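Local coordinates for phosphoacetylglucosamine mutase (Aspergillus lentulus, PDB 5O9X), which catalyses the interconversion of N-acetylglucosamine 6-phosphate and N-acetylglucosamine 1-phosphate, as a member of the phosphoglucomutase/phosphomannomutase family, at residues Y17-Y27 with E93-L104; K79-M87 with L167-T176. The protein carries 1 engineered substitution. All coordinates share one frame; numbering follows the deposited sequence.

Interaction 1: residues Y17-Y27 with E93-L104; sequences YAKPEGKIFQY and EAYATKLANAPL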
loop_
_atom_site.group_PDB
_atom_site.type_symbol
_atom_site.label_atom_id
_atom_site.label_comp_id
_atom_site.label_asym_id
_atom_site.label_seq_id
_atom_site.Cartn_x
_atom_site.Cartn_y
_atom_site.Cartn_z
ATOM N N TYR A 17 2.154 17.025 26.795
ATOM C CA TYR A 17 1.092 16.980 25.771
ATOM C C TYR A 17 -0.279 17.126 26.405
ATOM O O TYR A 17 -0.417 17.082 27.614
ATOM C CB TYR A 17 1.209 15.703 24.875
ATOM C CG TYR A 17 2.658 15.409 24.476
ATOM C CD1 TYR A 17 3.384 16.332 23.743
ATOM C CD2 TYR A 17 3.302 14.235 24.904
ATOM C CE1 TYR A 17 4.727 16.122 23.448
ATOM C CE2 TYR A 17 4.623 13.991 24.579
ATOM C CZ TYR A 17 5.329 14.936 23.851
ATOM O OH TYR A 17 6.640 14.716 23.529
ATOM N N ALA A 18 -1.272 17.365 25.574
ATOM C CA ALA A 18 -2.662 17.484 26.006
ATOM C C ALA A 18 -3.494 16.747 24.968
ATOM O O ALA A 18 -3.300 16.984 23.767
ATOM C CB ALA A 18 -3.060 18.963 26.075
ATOM N N LYS A 19 -4.378 15.839 25.404
ATOM C CA LYS A 19 -5.341 15.207 24.503
ATOM C C LYS A 19 -6.329 16.226 24.018
ATOM O O LYS A 19 -6.762 17.070 24.809
ATOM C CB LYS A 19 -6.144 14.110 25.178
ATOM C CG LYS A 19 -5.359 12.873 25.471
ATOM C CD LYS A 19 -6.276 11.805 25.994
ATOM C CE LYS A 19 -6.645 10.833 24.906
ATOM N NZ LYS A 19 -8.066 10.462 25.051
ATOM N N PRO A 20 -6.710 16.164 22.722
ATOM C CA PRO A 20 -7.796 17.035 22.264
ATOM C C PRO A 20 -9.134 16.591 22.833
ATOM O O PRO A 20 -9.427 15.383 22.901
ATOM C CB PRO A 20 -7.780 16.860 20.718
ATOM C CG PRO A 20 -7.051 15.592 20.462
ATOM C CD PRO A 20 -6.106 15.389 21.611
ATOM N N GLU A 21 -9.943 17.559 23.238
ATOM C CA GLU A 21 -11.131 17.261 24.030
ATOM C C GLU A 21 -12.139 16.541 23.173
ATOM O O GLU A 21 -12.433 16.953 22.058
ATOM C CB GLU A 21 -11.763 18.537 24.602
ATOM C CG GLU A 21 -10.839 19.353 25.477
ATOM C CD GLU A 21 -11.477 19.671 26.813
ATOM O OE1 GLU A 21 -12.319 18.861 27.286
ATOM O OE2 GLU A 21 -11.134 20.732 27.388
ATOM N N GLY A 22 -12.649 15.448 23.696
ATOM C CA GLY A 22 -13.716 14.786 23.015
ATOM C C GLY A 22 -13.353 13.866 21.855
ATOM O O GLY A 22 -14.226 13.151 21.430
ATOM N N LYS A 23 -12.106 13.867 21.331
ATOM C CA LYS A 23 -11.778 12.958 20.191
ATOM C C LYS A 23 -11.551 11.548 20.687
ATOM O O LYS A 23 -10.816 11.309 21.676
ATOM C CB LYS A 23 -10.551 13.387 19.377
ATOM C CG LYS A 23 -10.504 14.863 19.014
ATOM C CD LYS A 23 -11.664 15.356 18.152
ATOM C CE LYS A 23 -11.311 16.691 17.521
ATOM N NZ LYS A 23 -12.339 17.078 16.525
ATOM N N ILE A 24 -12.197 10.623 19.999
ATOM C CA ILE A 24 -11.988 9.193 20.191
ATOM C C ILE A 24 -11.193 8.753 18.937
ATOM O O ILE A 24 -11.564 9.100 17.844
ATOM C CB ILE A 24 -13.334 8.443 20.312
ATOM C CG1 ILE A 24 -14.056 8.802 21.682
ATOM C CG2 ILE A 24 -13.133 6.939 20.118
ATOM C CD1 ILE A 24 -15.565 8.582 21.713
ATOM N N PHE A 25 -10.091 8.036 19.132
ATOM C CA PHE A 25 -9.199 7.629 18.047
ATOM C C PHE A 25 -9.453 6.178 17.647
ATOM O O PHE A 25 -9.816 5.367 18.475
ATOM C CB PHE A 25 -7.740 7.824 18.471
ATOM C CG PHE A 25 -7.450 9.200 18.945
ATOM C CD1 PHE A 25 -7.410 10.273 18.043
ATOM C CD2 PHE A 25 -7.213 9.450 20.318
ATOM C CE1 PHE A 25 -7.128 11.564 18.476
ATOM C CE2 PHE A 25 -6.959 10.763 20.752
ATOM C CZ PHE A 25 -6.903 11.815 19.836
ATOM N N GLN A 26 -9.335 5.876 16.352
ATOM C CA GLN A 26 -9.504 4.513 15.892
ATOM C C GLN A 26 -8.334 4.180 14.962
ATOM O O GLN A 26 -7.831 5.065 14.259
ATOM C CB GLN A 26 -10.868 4.336 15.205
ATOM C CG GLN A 26 -11.196 5.490 14.262
ATOM C CD GLN A 26 -12.479 5.302 13.428
ATOM O OE1 GLN A 26 -13.604 5.419 13.957
ATOM N NE2 GLN A 26 -12.309 5.040 12.099
ATOM N N TYR A 27 -7.928 2.916 14.931
ATOM C CA TYR A 27 -6.771 2.510 14.122
ATOM C C TYR A 27 -7.046 2.615 12.579
ATOM O O TYR A 27 -6.159 2.973 11.798
ATOM C CB TYR A 27 -6.326 1.107 14.536
ATOM C CG TYR A 27 -4.944 0.738 14.074
ATOM C CD1 TYR A 27 -3.809 1.082 14.852
ATOM C CD2 TYR A 27 -4.755 0.025 12.875
ATOM C CE1 TYR A 27 -2.552 0.721 14.433
ATOM C CE2 TYR A 27 -3.471 -0.375 12.460
ATOM C CZ TYR A 27 -2.384 -0.014 13.232
ATOM O OH TYR A 27 -1.084 -0.330 12.863
ATOM N N GLU A 93 -3.956 -4.088 17.020
ATOM C CA GLU A 93 -4.606 -2.781 16.741
ATOM C C GLU A 93 -5.479 -2.356 17.944
ATOM O O GLU A 93 -5.482 -1.173 18.301
ATOM C CB GLU A 93 -5.429 -2.823 15.448
ATOM C CG GLU A 93 -4.628 -3.346 14.247
ATOM C CD GLU A 93 -5.469 -3.478 13.009
ATOM O OE1 GLU A 93 -6.723 -3.392 13.121
ATOM O OE2 GLU A 93 -4.867 -3.611 11.931
ATOM N N ALA A 94 -6.197 -3.315 18.577
ATOM C CA ALA A 94 -6.927 -3.009 19.832
ATOM C C ALA A 94 -6.062 -2.474 20.951
ATOM O O ALA A 94 -6.498 -1.570 21.693
ATOM C CB ALA A 94 -7.730 -4.216 20.361
ATOM N N TYR A 95 -4.885 -3.049 21.141
ATOM C CA TYR A 95 -3.988 -2.519 22.162
ATOM C C TYR A 95 -3.572 -1.062 21.822
ATOM O O TYR A 95 -3.524 -0.186 22.704
ATOM C CB TYR A 95 -2.737 -3.357 22.263
ATOM C CG TYR A 95 -2.960 -4.836 22.496
ATOM C CD1 TYR A 95 -4.004 -5.301 23.337
ATOM C CD2 TYR A 95 -2.079 -5.771 21.947
ATOM C CE1 TYR A 95 -4.191 -6.664 23.560
ATOM C CE2 TYR A 95 -2.244 -7.139 22.181
ATOM C CZ TYR A 95 -3.289 -7.577 22.996
ATOM O OH TYR A 95 -3.457 -8.925 23.181
ATOM N N ALA A 96 -3.256 -0.817 20.534
ATOM C CA ALA A 96 -2.838 0.555 20.161
ATOM C C ALA A 96 -3.940 1.511 20.498
ATOM O O ALA A 96 -3.688 2.604 20.979
ATOM C CB ALA A 96 -2.528 0.607 18.688
ATOM N N THR A 97 -5.182 1.109 20.172
ATOM C CA THR A 97 -6.341 1.976 20.314
ATOM C C THR A 97 -6.638 2.223 21.801
ATOM O O THR A 97 -7.093 3.313 22.184
ATOM C CB THR A 97 -7.543 1.327 19.600
ATOM O OG1 THR A 97 -7.211 1.130 18.241
ATOM C CG2 THR A 97 -8.831 2.123 19.706
ATOM N N LYS A 98 -6.302 1.240 22.654
ATOM C CA LYS A 98 -6.520 1.435 24.098
ATOM C C LYS A 98 -5.505 2.467 24.597
ATOM O O LYS A 98 -5.861 3.375 25.329
ATOM C CB LYS A 98 -6.361 0.085 24.795
ATOM C CG LYS A 98 -6.572 0.111 26.307
ATOM C CD LYS A 98 -5.894 -1.100 26.956
ATOM C CE LYS A 98 -6.702 -2.387 26.805
ATOM N NZ LYS A 98 -7.625 -2.525 27.964
ATOM N N LEU A 99 -4.235 2.349 24.197
ATOM C CA LEU A 99 -3.273 3.334 24.630
ATOM C C LEU A 99 -3.624 4.730 24.100
ATOM O O LEU A 99 -3.516 5.729 24.830
ATOM C CB LEU A 99 -1.831 2.963 24.234
ATOM C CG LEU A 99 -1.135 1.870 25.022
ATOM C CD1 LEU A 99 0.046 1.309 24.226
ATOM C CD2 LEU A 99 -0.679 2.433 26.384
ATOM N N ALA A 100 -4.080 4.789 22.851
ATOM C CA ALA A 100 -4.366 6.102 22.223
ATOM C C ALA A 100 -5.585 6.776 22.847
ATOM O O ALA A 100 -5.695 8.007 22.836
ATOM C CB ALA A 100 -4.565 5.938 20.728
ATOM N N ASN A 101 -6.522 5.969 23.370
ATOM C CA ASN A 101 -7.723 6.522 24.007
ATOM C C ASN A 101 -7.633 6.682 25.552
ATOM O O ASN A 101 -8.538 7.253 26.169
ATOM C CB ASN A 101 -8.981 5.767 23.562
ATOM C CG ASN A 101 -9.277 5.997 22.081
ATOM O OD1 ASN A 101 -9.220 5.068 21.275
ATOM N ND2 ASN A 101 -9.535 7.238 21.709
ATOM N N ALA A 102 -6.541 6.207 26.148
ATOM C CA ALA A 102 -6.307 6.373 27.593
ATOM C C ALA A 102 -6.184 7.850 27.950
ATOM O O ALA A 102 -5.434 8.594 27.252
ATOM C CB ALA A 102 -5.031 5.679 27.994
ATOM N N PRO A 103 -6.874 8.285 29.055
ATOM C CA PRO A 103 -6.517 9.586 29.608
ATOM C C PRO A 103 -5.023 9.594 29.849
ATOM O O PRO A 103 -4.430 8.566 30.207
ATOM C CB PRO A 103 -7.296 9.665 30.923
ATOM C CG PRO A 103 -8.367 8.632 30.815
ATOM C CD PRO A 103 -7.818 7.549 29.924
ATOM N N LEU A 104 -4.410 10.742 29.588
ATOM C CA LEU A 104 -2.977 10.886 29.685
ATOM C C LEU A 104 -2.456 10.578 31.079
ATOM O O LEU A 104 -1.392 9.953 31.248
ATOM C CB LEU A 104 -2.630 12.339 29.249
ATOM C CG LEU A 104 -1.519 12.630 28.276
ATOM C CD1 LEU A 104 -1.502 11.574 27.190
ATOM C CD2 LEU A 104 -1.706 14.016 27.690
HETATM O O HOH W 1 -9.564 1.154 16.380
#
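Tyr-27 holds CG anti to its backbone N (chi1 -164°), while Glu-93 swings CG to the side opposite its carbonyl carbon (chi1 -52°) and then runs on extended; the two rotations lay Glu-93 CG over one ring face. In this alpha/beta/alpha domain of the phosphoglucomutase family, the pair ties the loop before strand 32-35 to helix 91-101. Glu-93 CG stands 3.9 Å from the centroid of the Tyr-27 ring, 23° off its normal, a CH-pi contact; the carboxylate also lies against the ring, nearly parallel to it, with OE2 in a salt bridge to Lys-364. The small Ala-96 lets the tyrosine lie close to the helix. Thr-97, one turn after Glu-93, donates from OG1 to Glu-93 O (2.9 Å) and also receives a hydrogen bond from a water, which in turn accepts from Tyr-27 N at 2.8 Å, so a polar but compact residue links helix to loop. Phe-25 meets the helix edge-on: its CD2 lies 3.3 Å from Ala-100 O, near the ring plane, and its CB rests on Ala-100 CB. Lys-19 suits the end of the helix, where backbone carbonyls gather. Its bent chain carries CE to 3.5 Å from Ala-102 O, and NZ makes a weak hydrogen bond to Asn-101 O (3.4 Å). Past the helix, Leu-104 turns toward the loop, its CD2 3.3 Å from Tyr-17 O.

Interaction 2: residues K79-M87 with L167-T176; sequences KLVDPMGEM and LHYVVRCKNT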
loop_
_atom_site.group_PDB
_atom_site.type_symbol
_atom_site.label_atom_id
_atom_site.label_comp_id
_atom_site.label_asym_id
_atom_site.label_seq_id
_atom_site.Cartn_x
_atom_site.Cartn_y
_atom_site.Cartn_z
ATOM N N LYS A 79 1.861 4.503 11.140
ATOM C CA LYS A 79 1.793 3.051 10.830
ATOM C C LYS A 79 2.827 2.147 11.526
ATOM O O LYS A 79 4.050 2.406 11.406
ATOM C CB LYS A 79 2.069 2.895 9.356
ATOM C CG LYS A 79 1.329 1.681 8.871
ATOM C CD LYS A 79 1.419 1.516 7.385
ATOM C CE LYS A 79 2.732 0.877 7.022
ATOM N NZ LYS A 79 2.659 0.602 5.567
ATOM N N LEU A 80 2.377 1.084 12.205
ATOM C CA LEU A 80 3.334 0.103 12.764
ATOM C C LEU A 80 3.763 -1.046 11.791
ATOM O O LEU A 80 2.959 -1.562 11.007
ATOM C CB LEU A 80 2.865 -0.410 14.101
ATOM C CG LEU A 80 2.896 0.766 15.075
ATOM C CD1 LEU A 80 1.471 1.100 15.535
ATOM C CD2 LEU A 80 3.811 0.373 16.219
ATOM N N VAL A 81 5.024 -1.431 11.878
ATOM C CA VAL A 81 5.632 -2.444 10.999
ATOM C C VAL A 81 6.211 -3.566 11.882
ATOM O O VAL A 81 7.081 -3.321 12.682
ATOM C CB VAL A 81 6.765 -1.877 10.080
ATOM C CG1 VAL A 81 7.255 -2.978 9.090
ATOM C CG2 VAL A 81 6.242 -0.671 9.298
ATOM N N ASP A 82 5.744 -4.792 11.661
ATOM C CA ASP A 82 6.189 -5.979 12.440
ATOM C C ASP A 82 7.512 -6.495 11.834
ATOM O O ASP A 82 7.928 -6.064 10.715
ATOM C CB ASP A 82 5.101 -7.057 12.439
ATOM C CG ASP A 82 4.267 -7.103 13.732
ATOM O OD1 ASP A 82 4.648 -6.541 14.746
ATOM O OD2 ASP A 82 3.193 -7.759 13.759
ATOM N N PRO A 83 8.153 -7.481 12.505
ATOM C CA PRO A 83 9.554 -7.717 12.176
ATOM C C PRO A 83 9.877 -8.131 10.752
ATOM O O PRO A 83 11.000 -7.878 10.336
ATOM C CB PRO A 83 9.938 -8.875 13.153
ATOM C CG PRO A 83 9.124 -8.474 14.385
ATOM C CD PRO A 83 7.769 -8.257 13.726
ATOM N N MET A 84 8.947 -8.778 10.037
ATOM C CA MET A 84 9.275 -9.280 8.691
ATOM C C MET A 84 8.743 -8.332 7.609
ATOM O O MET A 84 8.709 -8.659 6.423
ATOM C CB MET A 84 8.843 -10.775 8.509
ATOM C CG MET A 84 9.719 -11.754 9.349
ATOM S SD MET A 84 11.501 -11.606 8.914
ATOM C CE MET A 84 11.530 -12.397 7.296
ATOM N N GLY A 85 8.318 -7.152 8.041
ATOM C CA GLY A 85 7.873 -6.133 7.076
ATOM C C GLY A 85 6.373 -6.088 6.924
ATOM O O GLY A 85 5.873 -5.228 6.225
ATOM N N GLU A 86 5.640 -7.002 7.563
ATOM C CA GLU A 86 4.205 -6.980 7.452
ATOM C C GLU A 86 3.583 -5.899 8.371
ATOM O O GLU A 86 4.214 -5.412 9.299
ATOM C CB GLU A 86 3.587 -8.385 7.645
ATOM C CG GLU A 86 3.514 -8.913 9.087
ATOM C CD GLU A 86 4.803 -9.616 9.587
ATOM O OE1 GLU A 86 5.849 -9.508 8.926
ATOM O OE2 GLU A 86 4.770 -10.285 10.669
ATOM N N MET A 87 2.323 -5.558 8.100
ATOM C CA MET A 87 1.550 -4.711 8.972
ATOM C C MET A 87 1.401 -5.336 10.334
ATOM O O MET A 87 1.197 -6.558 10.467
ATOM C CB MET A 87 0.150 -4.478 8.422
ATOM C CG MET A 87 0.119 -3.777 7.056
ATOM S SD MET A 87 0.839 -2.149 7.199
ATOM C CE MET A 87 -0.665 -1.366 7.843
ATOM N N LEU A 167 11.157 2.037 4.610
ATOM C CA LEU A 167 11.106 1.717 6.038
ATOM C C LEU A 167 10.782 0.192 6.263
ATOM O O LEU A 167 11.459 -0.476 7.047
ATOM C CB LEU A 167 10.155 2.732 6.800
ATOM C CG LEU A 167 10.267 2.244 8.232
ATOM C CD1 LEU A 167 11.480 2.648 9.072
ATOM C CD2 LEU A 167 8.964 2.148 8.956
ATOM N N HIS A 168 9.725 -0.362 5.609
ATOM C CA HIS A 168 9.463 -1.824 5.719
ATOM C C HIS A 168 10.691 -2.701 5.345
ATOM O O HIS A 168 11.002 -3.750 5.997
ATOM C CB HIS A 168 8.344 -2.171 4.733
ATOM C CG HIS A 168 6.981 -1.865 5.237
ATOM N ND1 HIS A 168 6.490 -0.584 5.334
ATOM C CD2 HIS A 168 5.994 -2.690 5.689
ATOM C CE1 HIS A 168 5.232 -0.636 5.749
ATOM N NE2 HIS A 168 4.925 -1.898 6.013
ATOM N N TYR A 169 11.374 -2.305 4.278
ATOM C CA TYR A 169 12.635 -2.956 3.834
ATOM C C TYR A 169 13.698 -2.940 4.942
ATOM O O TYR A 169 14.301 -3.984 5.221
ATOM C CB TYR A 169 13.184 -2.298 2.509
ATOM C CG TYR A 169 14.602 -2.618 2.237
ATOM C CD1 TYR A 169 14.942 -3.771 1.412
ATOM C CD2 TYR A 169 15.639 -1.866 2.790
ATOM C CE1 TYR A 169 16.277 -4.078 1.146
ATOM C CE2 TYR A 169 16.971 -2.206 2.542
ATOM C CZ TYR A 169 17.283 -3.308 1.740
ATOM O OH TYR A 169 18.637 -3.641 1.499
ATOM N N VAL A 170 13.900 -1.785 5.592
ATOM C CA VAL A 170 14.904 -1.614 6.671
ATOM C C VAL A 170 14.582 -2.542 7.864
ATOM O O VAL A 170 15.490 -3.180 8.398
ATOM C CB VAL A 170 15.017 -0.151 7.170
ATOM C CG1 VAL A 170 15.889 -0.036 8.429
ATOM C CG2 VAL A 170 15.633 0.712 6.081
ATOM N N VAL A 171 13.320 -2.565 8.287
ATOM C CA VAL A 171 12.846 -3.450 9.376
ATOM C C VAL A 171 13.202 -4.943 9.074
ATOM O O VAL A 171 13.861 -5.577 9.899
ATOM C CB VAL A 171 11.328 -3.317 9.638
ATOM C CG1 VAL A 171 10.918 -4.357 10.733
ATOM C CG2 VAL A 171 11.023 -1.850 10.133
ATOM N N ARG A 172 12.742 -5.456 7.932
ATOM C CA ARG A 172 13.070 -6.823 7.466
ATOM C C ARG A 172 14.599 -7.045 7.433
ATOM O O ARG A 172 15.103 -8.025 8.034
ATOM C CB ARG A 172 12.401 -7.161 6.158
ATOM C CG ARG A 172 12.556 -8.615 5.825
ATOM C CD ARG A 172 11.793 -8.916 4.584
ATOM N NE ARG A 172 11.785 -10.339 4.245
ATOM C CZ ARG A 172 10.910 -10.868 3.383
ATOM N NH1 ARG A 172 10.009 -10.092 2.794
ATOM N NH2 ARG A 172 10.912 -12.165 3.110
ATOM N N CYS A 173 15.347 -6.135 6.829
ATOM C CA CYS A 173 16.814 -6.282 6.829
ATOM C C CYS A 173 17.417 -6.407 8.218
ATOM O O CYS A 173 18.241 -7.322 8.451
ATOM C CB CYS A 173 17.543 -5.128 6.098
ATOM S SG CYS A 173 17.228 -5.244 4.331
ATOM N N LYS A 174 17.062 -5.508 9.137
ATOM C CA LYS A 174 17.730 -5.542 10.443
ATOM C C LYS A 174 17.344 -6.864 11.212
ATOM O O LYS A 174 18.097 -7.363 12.064
ATOM C CB LYS A 174 17.365 -4.325 11.288
ATOM C CG LYS A 174 17.768 -2.980 10.733
ATOM C CD LYS A 174 17.465 -1.905 11.738
ATOM C CE LYS A 174 18.540 -1.874 12.822
ATOM N NZ LYS A 174 19.890 -1.541 12.318
ATOM N N ASN A 175 16.163 -7.405 10.940
ATOM C CA ASN A 175 15.755 -8.611 11.663
ATOM C C ASN A 175 16.275 -9.906 11.017
ATOM O O ASN A 175 16.064 -10.981 11.562
ATOM C CB ASN A 175 14.247 -8.661 11.843
ATOM C CG ASN A 175 13.755 -7.639 12.863
ATOM O OD1 ASN A 175 12.763 -6.947 12.611
ATOM N ND2 ASN A 175 14.438 -7.518 13.974
ATOM N N THR A 176 16.892 -9.798 9.841
ATOM C CA THR A 176 17.352 -10.973 9.131
ATOM C C THR A 176 18.856 -10.935 8.880
ATOM O O THR A 176 19.398 -11.900 8.308
ATOM C CB THR A 176 16.625 -11.195 7.787
ATOM O OG1 THR A 176 16.928 -10.094 6.908
ATOM C CG2 THR A 176 15.102 -11.423 7.975
#
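The imidazole of His-168 lies with one face against the branched end of Val-81, whose CG2 sits 3.8 Å from the centroid of the His-168 ring and 17° off its normal. This CH-pi contact belongs to the alpha/beta/alpha sandwich, in which helix 164-176 packs on the mixed sheet; the axes of strand 79-81 and helix 167-176 differ by 27° in direction. Both methyls of the valine are used: CG2 also meets Leu-167 CD2 at 3.9 Å, and CG1 meets Val-171 CG2 at 4.1 Å, as suits a beta-branched residue between sheet and helix. The ring's rim is met by Met-87, with SD near the ring plane, 5.4 Å from the His-168 centroid. His-168 ND1 is bonded to Thr-164 O one turn earlier, which should help to fix the ring's rotation. Beyond the strand, Asp-82 to Gly-85 form a type I turn with a G1 bulge; Gly-85, with its positive phi, fits the bulge position and brings the backbone close to the helix. Val-171 CG1 packs on the turn, 3.4 Å from Asp-82 O. Met-84 points its first bond away from the helix, then bends at chi2 and chi3 to return obliquely across the extended Arg-172, whose cation-pi partner is Tyr-183. This puts Met-84 CE 3.7 Å from Arg-172 NE, while SD touches Thr-176 CG2 at 3.7 Å.

In the fold
Both contacts lie in the same alpha/beta/alpha domain, but on different sides of its sheet. Interaction 2 is buried: it joins strand 75-81 and the turn after it to helix 164-176, through a histidine face on valine methyls, with methionine and arginine chains toward the partly exposed end. Interaction 1 is nearer the surface and fastens an irregular loop to helix 91-101, so carbonyl oxygens, a bridging water and a weak lysine bond supplement its aromatic packing. Strand 75-81 leads on to helix 91-101, and Leu-80 turns from helix 164-176 toward helix 40-56, which also packs against Ala-96 of interaction 1. The two contacts touch where Tyr-27 OH approaches Leu-80 N (3.8 Å).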